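Local coordinates for protein esterase (Pelagibacterium halotolerans, PDB 5DWD) that probably hydrolyses carboxylic ester bonds as a carboxylesterase of the alpha/beta hydrolase superfamily, at residues A158-S163 with D230-F235; S42-L47 with I134-S139; P180-I185 with L208-R213. All blocks are in the same frame, centred on the assembly; numbering follows the deposited sequence.

Interaction 1: residues A158-S163 with D230-F235; sequences AIIAFS and DTATAF
Ala232 enters the contact with its one methyl group, which meets the ring of Phe162: CB lies 3.7 Å from Phe162 CZ, the far end of the ring. Phe162 reaches this far because its CG stands anti to its own carbonyl carbon (chi1 -66°), and the ring then leans from the strand toward the helix. The same Ala232 methyl sits more loosely against the end of Ile160, with CB 4.3 Å from Ile160 CD1. Here the two backbones come nearest, the CA atoms of Ile160 and Ala232 being 7.4 Å apart, a spacing that suits the small side chain on the helix. Thr233 is turned away from the strand; its OG1 accepts the indole N-H of Trp64 NE1 and is also hydrogen-bonded to Leu229 O. Helix 226-239 packs on one face of the central, mostly parallel sheet of the alpha/beta hydrolase fold, and its 230-235 segment runs antiparallel to strand 158-162 at 178°. Helix 140-149 covers the other face, where it touches Ile159 and Ala161. No hydrogen bond spans the two segments. One turn on from Ala232, Phe235 swings its ring back over the start of the strand, its CG anti to the backbone N (chi1 -179°). Ile160 CD1 comes to the edge of this ring, near its plane, 3.9 Å from Phe235 CD2; the two side chains slide past each other in opposite directions. The methyl of Ala158 approaches the ring obliquely, CB 3.8 Å from Phe235 CE2. Leu183, on the neighbouring strand 182-187, also touches this ring. An alanine in place of Phe235 would probably open a gap between helix and strand, leaving the Ala158 methyl and the Ile160 CD1 end without their aromatic neighbour.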
ATOM      1  N   ALA B 158      -1.096   5.765   6.644  1.00 16.28           N
ATOM      2  CA  ALA B 158      -0.734   6.857   5.701  1.00 16.14           C
ATOM      3  C   ALA B 158       0.447   7.673   6.207  1.00 14.81           C
ATOM      4  O   ALA B 158       0.721   7.632   7.413  1.00 16.00           O
ATOM      5  CB  ALA B 158      -1.888   7.837   5.509  1.00 17.15           C
ATOM      6  N   ILE B 159       1.089   8.450   5.306  1.00 15.37           N
ATOM      7  CA  ILE B 159       2.015   9.480   5.744  1.00 14.00           C
ATOM      8  C   ILE B 159       1.512  10.827   5.155  1.00 14.24           C
ATOM      9  O   ILE B 159       1.177  10.892   3.998  1.00 14.81           O
ATOM     10  CB  ILE B 159       3.467   9.182   5.251  1.00 14.96           C
ATOM     11  CG1 ILE B 159       3.906   7.802   5.746  1.00 16.84           C
ATOM     12  CG2 ILE B 159       4.429  10.304   5.541  1.00 15.95           C
ATOM     13  CD1 ILE B 159       5.196   7.337   5.192  1.00 15.10           C
ATOM     14  N   ILE B 160       1.603  11.873   5.971  1.00 14.24           N
ATOM     15  CA  ILE B 160       1.361  13.242   5.563  1.00 12.94           C
ATOM     16  C   ILE B 160       2.659  14.041   5.794  1.00 15.99           C
ATOM     17  O   ILE B 160       3.122  14.140   6.930  1.00 14.87           O
ATOM     18  CB  ILE B 160       0.179  13.941   6.228  1.00 14.51           C
ATOM     19  CG1 ILE B 160      -1.057  13.102   6.027  1.00 15.58           C
ATOM     20  CG2 ILE B 160       0.055  15.340   5.579  1.00 15.67           C
ATOM     21  CD1 ILE B 160      -2.301  13.662   6.671  1.00 16.35           C
ATOM     22  N   ALA B 161       3.247  14.531   4.701  1.00 15.18           N
ATOM     23  CA  ALA B 161       4.500  15.287   4.755  1.00 14.07           C
ATOM     24  C   ALA B 161       4.277  16.710   4.338  1.00 14.72           C
ATOM     25  O   ALA B 161       4.103  16.961   3.153  1.00 14.10           O
ATOM     26  CB  ALA B 161       5.533  14.617   3.873  1.00 15.96           C
ATOM     27  N   PHE B 162       4.321  17.606   5.298  1.00 13.23           N
ATOM     28  CA  PHE B 162       4.222  19.038   5.035  1.00 13.28           C
ATOM     29  C   PHE B 162       5.625  19.652   4.871  1.00 13.12           C
ATOM     30  O   PHE B 162       6.462  19.606   5.775  1.00 13.80           O
ATOM     31  CB  PHE B 162       3.605  19.803   6.173  1.00 13.62           C
ATOM     32  CG  PHE B 162       2.147  19.474   6.444  1.00 15.07           C
ATOM     33  CD1 PHE B 162       1.164  20.192   5.812  1.00 14.96           C
ATOM     34  CD2 PHE B 162       1.775  18.578   7.435  1.00 14.10           C
ATOM     35  CE1 PHE B 162      -0.193  19.935   6.095  1.00 14.24           C
ATOM     36  CE2 PHE B 162       0.452  18.343   7.727  1.00 16.08           C
ATOM     37  CZ  PHE B 162      -0.550  19.050   7.087  1.00 16.54           C
ATOM     38  N   SER B 163       5.890  20.195   3.709  1.00 12.82           N
ATOM     39  CA  SER B 163       7.118  20.992   3.475  1.00 14.71           C
ATOM     40  C   SER B 163       8.442  20.275   3.716  1.00 14.00           C
ATOM     41  O   SER B 163       9.350  20.844   4.265  1.00 13.97           O
ATOM     42  CB  SER B 163       7.078  22.305   4.263  1.00 16.13           C
ATOM     43  OG  SER B 163       5.774  22.942   4.095  1.00 15.59           O
ATOM     44  N   ASP B 230      -6.697  22.248   5.238  1.00 24.65           N
ATOM     45  CA  ASP B 230      -7.905  21.664   4.665  1.00 24.98           C
ATOM     46  C   ASP B 230      -7.706  20.437   3.771  1.00 22.95           C
ATOM     47  O   ASP B 230      -8.464  19.437   3.920  1.00 22.54           O
ATOM     48  CB  ASP B 230      -8.670  22.755   3.915  1.00 28.14           C
ATOM     49  CG  ASP B 230      -9.147  23.928   4.874  1.00 30.88           C
ATOM     50  OD1 ASP B 230      -9.146  23.767   6.132  1.00 36.15           O
ATOM     51  OD2 ASP B 230      -9.533  24.964   4.342  1.00 35.91           O
ATOM     52  N   THR B 231      -6.692  20.454   2.908  1.00 22.42           N
ATOM     53  CA  THR B 231      -6.330  19.295   2.064  1.00 19.85           C
ATOM     54  C   THR B 231      -6.024  18.068   2.989  1.00 18.93           C
ATOM     55  O   THR B 231      -6.513  16.968   2.727  1.00 20.48           O
ATOM     56  CB  THR B 231      -5.190  19.616   1.119  1.00 21.51           C
ATOM     57  OG1 THR B 231      -5.617  20.674   0.208  1.00 24.53           O
ATOM     58  CG2 THR B 231      -4.740  18.410   0.380  1.00 22.25           C
ATOM     59  N   ALA B 232      -5.206  18.284   4.015  1.00 19.77           N
ATOM     60  CA  ALA B 232      -4.857  17.235   4.975  1.00 18.46           C
ATOM     61  C   ALA B 232      -6.055  16.683   5.739  1.00 18.19           C
ATOM     62  O   ALA B 232      -6.197  15.501   5.890  1.00 18.71           O
ATOM     63  CB  ALA B 232      -3.754  17.666   5.961  1.00 18.76           C
ATOM     64  N   THR B 233      -6.941  17.557   6.143  1.00 21.24           N
ATOM     65  CA  THR B 233      -8.143  17.167   6.895  1.00 20.60           C
ATOM     66  C   THR B 233      -9.048  16.303   6.021  1.00 21.75           C
ATOM     67  O   THR B 233      -9.517  15.252   6.420  1.00 23.16           O
ATOM     68  CB  THR B 233      -8.928  18.399   7.432  1.00 20.90           C
ATOM     69  OG1 THR B 233      -8.086  19.217   8.234  1.00 20.69           O
ATOM     70  CG2 THR B 233     -10.117  17.952   8.277  1.00 21.85           C
ATOM     71  N   ALA B 234      -9.238  16.706   4.784  1.00 22.05           N
ATOM     72  CA  ALA B 234      -9.997  15.892   3.866  1.00 22.23           C
ATOM     73  C   ALA B 234      -9.386  14.544   3.593  1.00 21.74           C
ATOM     74  O   ALA B 234     -10.105  13.572   3.432  1.00 24.00           O
ATOM     75  CB  ALA B 234     -10.287  16.663   2.610  1.00 24.07           C
ATOM     76  N   PHE B 235      -8.046  14.469   3.493  1.00 20.86           N
ATOM     77  CA  PHE B 235      -7.380  13.215   3.323  1.00 20.32           C
ATOM     78  C   PHE B 235      -7.574  12.323   4.559  1.00 19.02           C
ATOM     79  O   PHE B 235      -7.830  11.139   4.405  1.00 24.01           O
ATOM     80  CB  PHE B 235      -5.906  13.469   3.034  1.00 20.53           C
ATOM     81  CG  PHE B 235      -5.058  12.230   2.811  1.00 21.54           C
ATOM     82  CD1 PHE B 235      -5.158  11.472   1.655  1.00 25.31           C
ATOM     83  CD2 PHE B 235      -4.087  11.833   3.737  1.00 21.02           C
ATOM     84  CE1 PHE B 235      -4.295  10.386   1.439  1.00 25.83           C
ATOM     85  CE2 PHE B 235      -3.235  10.768   3.498  1.00 23.02           C
ATOM     86  CZ  PHE B 235      -3.363  10.027   2.369  1.00 24.70           C
TER

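Interaction 2: residues S42-L47 with I134-S139; sequences SLVVLL and ILVGFS
Leu43 opens the pairing through its backbone, its O accepting the N-H of Ile134 at 2.8 Å. Val44 follows in register with Ile134, and its CG1 branch crosses to meet Val136 CG2 at 3.9 Å, on the face where helix 226-239 lies. Val45 turns to the other face and lies alongside Leu135, both side chains pointing the same way, with Val45 CG1 3.8 Å from Leu135 CD2. Its backbone is gripped twice: Val45 N donates to Ile134 O, while Val45 O receives Val136 N at 2.8 Å. Leu46 returns to the face of Val44, and its CD2 rests against Val136 CB and CG1. At Leu47 the side chain, CG anti to the carbonyl carbon (chi1 -53°), slants over Leu135 and brings CD1 within 3.7 Å of Leu135 CD2. Leu47 N bonds to Val136 O at 2.7 Å, the most bent of the five bonds (147°), and Leu47 O takes Phe138 N. Directly beyond lies Ser139, probably the nucleophile on a GxSxG elbow as in other alpha/beta hydrolases; its OG is hydrogen-bonded to His222 NE2. Two buried, aliphatic strands are thus joined by a parallel ladder of N-H to carbonyl hydrogen bonds, offered alternately by each, which holds the backbone as far as Phe138 and probably helps set where the elbow turns.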
ATOM      1  N   SER B  42      -7.598   4.910  16.280  1.00 24.77           N
ATOM      2  CA  SER B  42      -6.478   5.293  15.403  1.00 22.70           C
ATOM      3  C   SER B  42      -5.505   6.222  16.174  1.00 20.79           C
ATOM      4  O   SER B  42      -5.829   6.781  17.253  1.00 19.60           O
ATOM      5  CB  SER B  42      -7.022   5.990  14.168  1.00 23.22           C
ATOM      6  OG  SER B  42      -7.994   6.982  14.535  1.00 22.44           O
ATOM      7  N   LEU B  43      -4.360   6.496  15.530  1.00 21.12           N
ATOM      8  CA  LEU B  43      -3.256   7.189  16.151  1.00 19.95           C
ATOM      9  C   LEU B  43      -2.606   8.078  15.063  1.00 17.52           C
ATOM     10  O   LEU B  43      -2.321   7.588  13.959  1.00 18.94           O
ATOM     11  CB  LEU B  43      -2.181   6.193  16.601  1.00 20.28           C
ATOM     12  CG  LEU B  43      -0.858   6.732  17.113  1.00 22.06           C
ATOM     13  CD1 LEU B  43      -1.032   7.615  18.376  1.00 24.29           C
ATOM     14  CD2 LEU B  43       0.045   5.563  17.450  1.00 25.40           C
ATOM     15  N   VAL B  44      -2.473   9.358  15.409  1.00 16.56           N
ATOM     16  CA  VAL B  44      -1.740  10.290  14.605  1.00 17.03           C
ATOM     17  C   VAL B  44      -0.493  10.707  15.393  1.00 18.02           C
ATOM     18  O   VAL B  44      -0.611  11.300  16.472  1.00 17.10           O
ATOM     19  CB  VAL B  44      -2.639  11.462  14.203  1.00 16.97           C
ATOM     20  CG1 VAL B  44      -1.792  12.560  13.584  1.00 18.32           C
ATOM     21  CG2 VAL B  44      -3.699  11.016  13.185  1.00 16.19           C
ATOM     22  N   VAL B  45       0.708  10.444  14.786  1.00 16.64           N
ATOM     23  CA  VAL B  45       1.968  10.863  15.372  1.00 15.64           C
ATOM     24  C   VAL B  45       2.407  12.102  14.580  1.00 16.13           C
ATOM     25  O   VAL B  45       2.516  12.047  13.347  1.00 16.94           O
ATOM     26  CB  VAL B  45       3.019   9.761  15.242  1.00 16.78           C
ATOM     27  CG1 VAL B  45       4.337  10.182  15.747  1.00 17.41           C
ATOM     28  CG2 VAL B  45       2.534   8.513  16.022  1.00 17.11           C
ATOM     29  N   LEU B  46       2.709  13.151  15.312  1.00 14.17           N
ATOM     30  CA  LEU B  46       3.071  14.436  14.712  1.00 16.23           C
ATOM     31  C   LEU B  46       4.510  14.745  14.982  1.00 16.18           C
ATOM     32  O   LEU B  46       4.903  14.792  16.105  1.00 15.74           O
ATOM     33  CB  LEU B  46       2.227  15.563  15.370  1.00 14.82           C
ATOM     34  CG  LEU B  46       0.729  15.390  15.272  1.00 17.22           C
ATOM     35  CD1 LEU B  46      -0.012  16.080  16.399  1.00 21.13           C
ATOM     36  CD2 LEU B  46       0.224  15.926  13.933  1.00 18.32           C
ATOM     37  N   LEU B  47       5.287  15.030  13.927  1.00 16.18           N
ATOM     38  CA  LEU B  47       6.746  15.209  14.022  1.00 14.84           C
ATOM     39  C   LEU B  47       7.086  16.664  13.685  1.00 14.19           C
ATOM     40  O   LEU B  47       6.901  17.115  12.511  1.00 14.23           O
ATOM     41  CB  LEU B  47       7.489  14.247  13.119  1.00 14.49           C
ATOM     42  CG  LEU B  47       7.163  12.746  13.238  1.00 14.96           C
ATOM     43  CD1 LEU B  47       8.024  11.958  12.253  1.00 15.84           C
ATOM     44  CD2 LEU B  47       7.431  12.301  14.682  1.00 15.34           C
ATOM     45  N   ILE B 134      -1.156   7.104  11.413  1.00 17.68           N
ATOM     46  CA  ILE B 134      -0.742   8.055  10.365  1.00 16.57           C
ATOM     47  C   ILE B 134       0.431   8.825  10.922  1.00 17.17           C
ATOM     48  O   ILE B 134       0.382   9.390  12.022  1.00 17.07           O
ATOM     49  CB  ILE B 134      -1.889   8.957   9.982  1.00 18.07           C
ATOM     50  CG1 ILE B 134      -3.078   8.099   9.491  1.00 21.86           C
ATOM     51  CG2 ILE B 134      -1.453   9.983   8.980  1.00 18.44           C
ATOM     52  CD1 ILE B 134      -4.326   8.861   9.283  1.00 27.43           C
ATOM     53  N   LEU B 135       1.540   8.831  10.176  1.00 15.83           N
ATOM     54  CA  LEU B 135       2.663   9.655  10.564  1.00 16.11           C
ATOM     55  C   LEU B 135       2.604  10.984   9.793  1.00 16.47           C
ATOM     56  O   LEU B 135       2.586  10.940   8.572  1.00 17.12           O
ATOM     57  CB  LEU B 135       3.952   8.940  10.110  1.00 19.95           C
ATOM     58  CG  LEU B 135       5.000   8.458  11.011  1.00 27.96           C
ATOM     59  CD1 LEU B 135       6.260   8.025  10.310  1.00 20.46           C
ATOM     60  CD2 LEU B 135       5.333   9.381  12.183  1.00 22.37           C
ATOM     61  N   VAL B 136       2.620  12.079  10.530  1.00 14.23           N
ATOM     62  CA  VAL B 136       2.480  13.441  10.022  1.00 15.18           C
ATOM     63  C   VAL B 136       3.725  14.242  10.410  1.00 15.91           C
ATOM     64  O   VAL B 136       4.093  14.270  11.587  1.00 19.79           O
ATOM     65  CB  VAL B 136       1.204  14.094  10.593  1.00 15.93           C
ATOM     66  CG1 VAL B 136       1.037  15.528  10.102  1.00 15.42           C
ATOM     67  CG2 VAL B 136       0.019  13.233  10.153  1.00 17.54           C
ATOM     68  N   GLY B 137       4.368  14.897   9.450  1.00 13.20           N
ATOM     69  CA  GLY B 137       5.537  15.716   9.820  1.00 12.81           C
ATOM     70  C   GLY B 137       5.570  17.049   9.125  1.00 13.75           C
ATOM     71  O   GLY B 137       4.945  17.212   8.093  1.00 14.65           O
ATOM     72  N   PHE B 138       6.270  17.999   9.749  1.00 12.98           N
ATOM     73  CA  PHE B 138       6.544  19.284   9.138  1.00 14.20           C
ATOM     74  C   PHE B 138       8.039  19.491   9.012  1.00 13.70           C
ATOM     75  O   PHE B 138       8.781  19.294   9.986  1.00 14.61           O
ATOM     76  CB  PHE B 138       5.964  20.436   9.975  1.00 14.75           C
ATOM     77  CG  PHE B 138       6.296  21.812   9.444  1.00 14.69           C
ATOM     78  CD1 PHE B 138       5.757  22.263   8.274  1.00 14.47           C
ATOM     79  CD2 PHE B 138       7.139  22.659  10.118  1.00 14.95           C
ATOM     80  CE1 PHE B 138       6.085  23.513   7.759  1.00 14.87           C
ATOM     81  CE2 PHE B 138       7.438  23.933   9.634  1.00 16.58           C
ATOM     82  CZ  PHE B 138       6.939  24.345   8.423  1.00 14.68           C
ATOM     83  N   SER B 139       8.463  19.888   7.797  1.00 14.59           N
ATOM     84  CA  SER B 139       9.867  20.279   7.538  1.00 15.12           C
ATOM     85  C   SER B 139      10.818  19.107   7.844  1.00 12.71           C
ATOM     86  O   SER B 139      10.648  18.028   7.267  1.00 13.63           O
ATOM     87  CB  SER B 139      10.138  21.555   8.292  1.00 15.31           C
ATOM     88  OG  SER B 139      11.355  22.162   7.748  1.00 18.61           O
TER

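Interaction 3: residues P180-I185 with L208-R213; sequences PPVLLI and LGIDAR
Val182 and Ile210 meet through their CG2 methyls, 3.6 Å apart, the two side chains slanting across one another beside the start of a parallel strand pair. That pair belongs to a beta-alpha-beta crossover, strand 182-187, helix 196-207 and strand 212-217, at the edge of the alpha/beta hydrolase sheet. Ile210 presents its CG2 methyl because that branch is anti to the backbone N while CG1 stands beside it (chi1 -66°), and the same methyl comes 3.3 Å from Pro180 O. Ala212 lies on the same face as Val182 but barely meets it, the CB atoms being 4.5 Å apart; Leu205 of the crossover helix touches Val182, Ile210 and Ala212. On the opposite face, Leu183 slants past Arg213 and sets CD1 4.1 Å from Arg213 CB. Arg213 is extended from CG to NE and runs out from the sheet, its NH1 forming a salt bridge with Glu238 of helix 226-239; Phe235 of that helix packs on Arg213. Gly209, in a Schellman motif with positive phi, is where the chain leaves helical angles after helix 196-207. The backbones then join through Val182 N to Asp211 O, Arg213 N to Val182 O, and Leu184 N to Arg213 O, this last bond almost straight at 178°. The first is less well aligned, its donor tilted 35° from the carbonyl plane of Asp211. A water also donates to this carbonyl, 2.6 Å from Asp211 O, and to Val182 O at 3.2 Å, bridging the two segments.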
ATOM      1  N   PRO B 180       2.583   2.728   2.156  1.00 17.59           N
ATOM      2  CA  PRO B 180       1.365   3.375   2.552  1.00 16.76           C
ATOM      3  C   PRO B 180       1.030   4.516   1.581  1.00 16.54           C
ATOM      4  O   PRO B 180       1.969   4.995   0.887  1.00 20.21           O
ATOM      5  CB  PRO B 180       1.744   3.954   3.894  1.00 18.13           C
ATOM      6  CG  PRO B 180       3.166   4.316   3.756  1.00 17.83           C
ATOM      7  CD  PRO B 180       3.746   3.133   2.991  1.00 17.37           C
ATOM      8  N   PRO B 181      -0.219   4.983   1.549  1.00 19.10           N
ATOM      9  CA  PRO B 181      -0.495   6.198   0.800  1.00 17.93           C
ATOM     10  C   PRO B 181       0.212   7.395   1.433  1.00 16.97           C
ATOM     11  O   PRO B 181       0.396   7.454   2.623  1.00 17.44           O
ATOM     12  CB  PRO B 181      -1.977   6.413   0.934  1.00 21.42           C
ATOM     13  CG  PRO B 181      -2.416   5.528   2.021  1.00 19.99           C
ATOM     14  CD  PRO B 181      -1.435   4.421   2.159  1.00 18.07           C
ATOM     15  N   VAL B 182       0.584   8.359   0.560  1.00 16.67           N
ATOM     16  CA  VAL B 182       1.381   9.480   0.994  1.00 16.06           C
ATOM     17  C   VAL B 182       0.747  10.731   0.407  1.00 17.88           C
ATOM     18  O   VAL B 182       0.449  10.811  -0.772  1.00 18.62           O
ATOM     19  CB  VAL B 182       2.866   9.358   0.524  1.00 16.40           C
ATOM     20  CG1 VAL B 182       3.639  10.654   0.774  1.00 18.90           C
ATOM     21  CG2 VAL B 182       3.559   8.154   1.153  1.00 15.79           C
ATOM     22  N   LEU B 183       0.570  11.726   1.248  1.00 15.30           N
ATOM     23  CA  LEU B 183       0.166  13.046   0.804  1.00 16.11           C
ATOM     24  C   LEU B 183       1.272  14.054   1.096  1.00 15.75           C
ATOM     25  O   LEU B 183       1.705  14.220   2.268  1.00 15.22           O
ATOM     26  CB  LEU B 183      -1.061  13.484   1.574  1.00 17.45           C
ATOM     27  CG  LEU B 183      -1.626  14.891   1.432  1.00 17.43           C
ATOM     28  CD1 LEU B 183      -1.836  15.236  -0.022  1.00 20.87           C
ATOM     29  CD2 LEU B 183      -2.839  15.142   2.283  1.00 20.61           C
ATOM     30  N   LEU B 184       1.760  14.731   0.054  1.00 16.26           N
ATOM     31  CA  LEU B 184       2.735  15.798   0.171  1.00 16.19           C
ATOM     32  C   LEU B 184       2.041  17.124   0.040  1.00 16.95           C
ATOM     33  O   LEU B 184       1.199  17.265  -0.864  1.00 16.07           O
ATOM     34  CB  LEU B 184       3.760  15.700  -0.963  1.00 16.83           C
ATOM     35  CG  LEU B 184       4.444  14.321  -1.141  1.00 18.67           C
ATOM     36  CD1 LEU B 184       5.178  14.260  -2.490  1.00 22.95           C
ATOM     37  CD2 LEU B 184       5.385  13.964  -0.007  1.00 21.47           C
ATOM     38  N   ILE B 185       2.392  18.068   0.925  1.00 15.25           N
ATOM     39  CA  ILE B 185       1.801  19.386   0.919  1.00 15.83           C
ATOM     40  C   ILE B 185       2.912  20.360   1.064  1.00 15.51           C
ATOM     41  O   ILE B 185       3.732  20.229   1.992  1.00 15.40           O
ATOM     42  CB  ILE B 185       0.846  19.540   2.126  1.00 16.47           C
ATOM     43  CG1 ILE B 185      -0.336  18.575   1.924  1.00 18.23           C
ATOM     44  CG2 ILE B 185       0.370  20.999   2.247  1.00 16.21           C
ATOM     45  CD1 ILE B 185      -1.261  18.527   3.034  1.00 19.40           C
ATOM     46  N   LEU B 208       8.040   4.089  -7.209  1.00 22.13           N
ATOM     47  CA  LEU B 208       8.258   3.056  -6.231  1.00 22.30           C
ATOM     48  C   LEU B 208       6.990   2.296  -5.932  1.00 21.66           C
ATOM     49  O   LEU B 208       7.030   1.313  -5.153  1.00 23.10           O
ATOM     50  CB  LEU B 208       8.851   3.655  -4.910  1.00 23.53           C
ATOM     51  CG  LEU B 208      10.265   4.208  -5.086  1.00 26.34           C
ATOM     52  CD1 LEU B 208      10.784   4.958  -3.833  1.00 30.16           C
ATOM     53  CD2 LEU B 208      11.236   3.130  -5.546  1.00 29.05           C
ATOM     54  N   GLY B 209       5.864   2.741  -6.463  1.00 22.40           N
ATOM     55  CA  GLY B 209       4.583   2.055  -6.247  1.00 23.25           C
ATOM     56  C   GLY B 209       3.706   2.579  -5.155  1.00 24.43           C
ATOM     57  O   GLY B 209       2.716   1.947  -4.768  1.00 23.82           O
ATOM     58  N   ILE B 210       4.056   3.760  -4.625  1.00 21.57           N
ATOM     59  CA  ILE B 210       3.214   4.425  -3.686  1.00 21.11           C
ATOM     60  C   ILE B 210       2.104   5.170  -4.332  1.00 21.61           C
ATOM     61  O   ILE B 210       2.266   5.821  -5.424  1.00 23.52           O
ATOM     62  CB  ILE B 210       4.106   5.379  -2.833  1.00 22.12           C
ATOM     63  CG1 ILE B 210       5.073   4.520  -2.003  1.00 25.97           C
ATOM     64  CG2 ILE B 210       3.267   6.231  -1.926  1.00 22.89           C
ATOM     65  CD1 ILE B 210       6.252   5.274  -1.510  1.00 27.91           C
ATOM     66  N   ASP B 211       0.945   5.082  -3.713  1.00 20.44           N
ATOM     67  CA  ASP B 211      -0.155   5.928  -4.044  1.00 20.67           C
ATOM     68  C   ASP B 211       0.054   7.296  -3.406  1.00 22.15           C
ATOM     69  O   ASP B 211      -0.390   7.584  -2.273  1.00 19.97           O
ATOM     70  CB  ASP B 211      -1.456   5.269  -3.606  1.00 24.71           C
ATOM     71  CG  ASP B 211      -2.654   6.023  -4.020  1.00 30.65           C
ATOM     72  OD1 ASP B 211      -2.560   7.009  -4.783  1.00 33.34           O
ATOM     73  OD2 ASP B 211      -3.714   5.692  -3.457  1.00 34.70           O
ATOM     74  N   ALA B 212       0.745   8.156  -4.164  1.00 22.21           N
ATOM     75  CA  ALA B 212       1.187   9.440  -3.630  1.00 20.64           C
ATOM     76  C   ALA B 212       0.444  10.564  -4.283  1.00 19.95           C
ATOM     77  O   ALA B 212       0.145  10.475  -5.463  1.00 21.54           O
ATOM     78  CB  ALA B 212       2.668   9.634  -3.958  1.00 21.35           C
ATOM     79  N   ARG B 213       0.209  11.641  -3.548  1.00 19.69           N
ATOM     80  CA  ARG B 213      -0.446  12.827  -4.070  1.00 19.56           C
ATOM     81  C   ARG B 213       0.321  14.041  -3.610  1.00 19.06           C
ATOM     82  O   ARG B 213       0.890  14.029  -2.518  1.00 19.23           O
ATOM     83  CB  ARG B 213      -1.784  12.999  -3.423  1.00 23.44           C
ATOM     84  CG  ARG B 213      -2.704  11.857  -3.589  1.00 29.97           C
ATOM     85  CD  ARG B 213      -3.792  12.115  -2.576  1.00 34.41           C
ATOM     86  NE  ARG B 213      -4.581  10.927  -2.501  1.00 37.42           N
ATOM     87  CZ  ARG B 213      -5.822  10.901  -2.089  1.00 36.23           C
ATOM     88  NH1 ARG B 213      -6.466  12.018  -1.741  1.00 35.48           N
ATOM     89  NH2 ARG B 213      -6.439   9.732  -2.114  1.00 46.36           N
TER
HETATM   90  O   HOH W   1      -2.215   9.227  -1.565  1.00 37.63           O

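From the N terminus, interaction 2 closes first, joining strand 42-47 to strand 133-138 across a loop that includes helix 101-126. Interaction 1 opens only afterwards, at strand 158-162, and its long loop ends at helix 226-239; interaction 3 opens and closes within that loop, its own short span being the crossover through helix 196-207. No loops cross. All three reach one sheet: strand 158-162 of interaction 1 sits between strand 133-138 of interaction 2 and strand 182-187 of interaction 3. Probable backbone hydrogen bonds from Phe162 N to Gly137 O and from Ala161 N to Leu183 O join these neighbours, while interactions 2 and 3 do not touch.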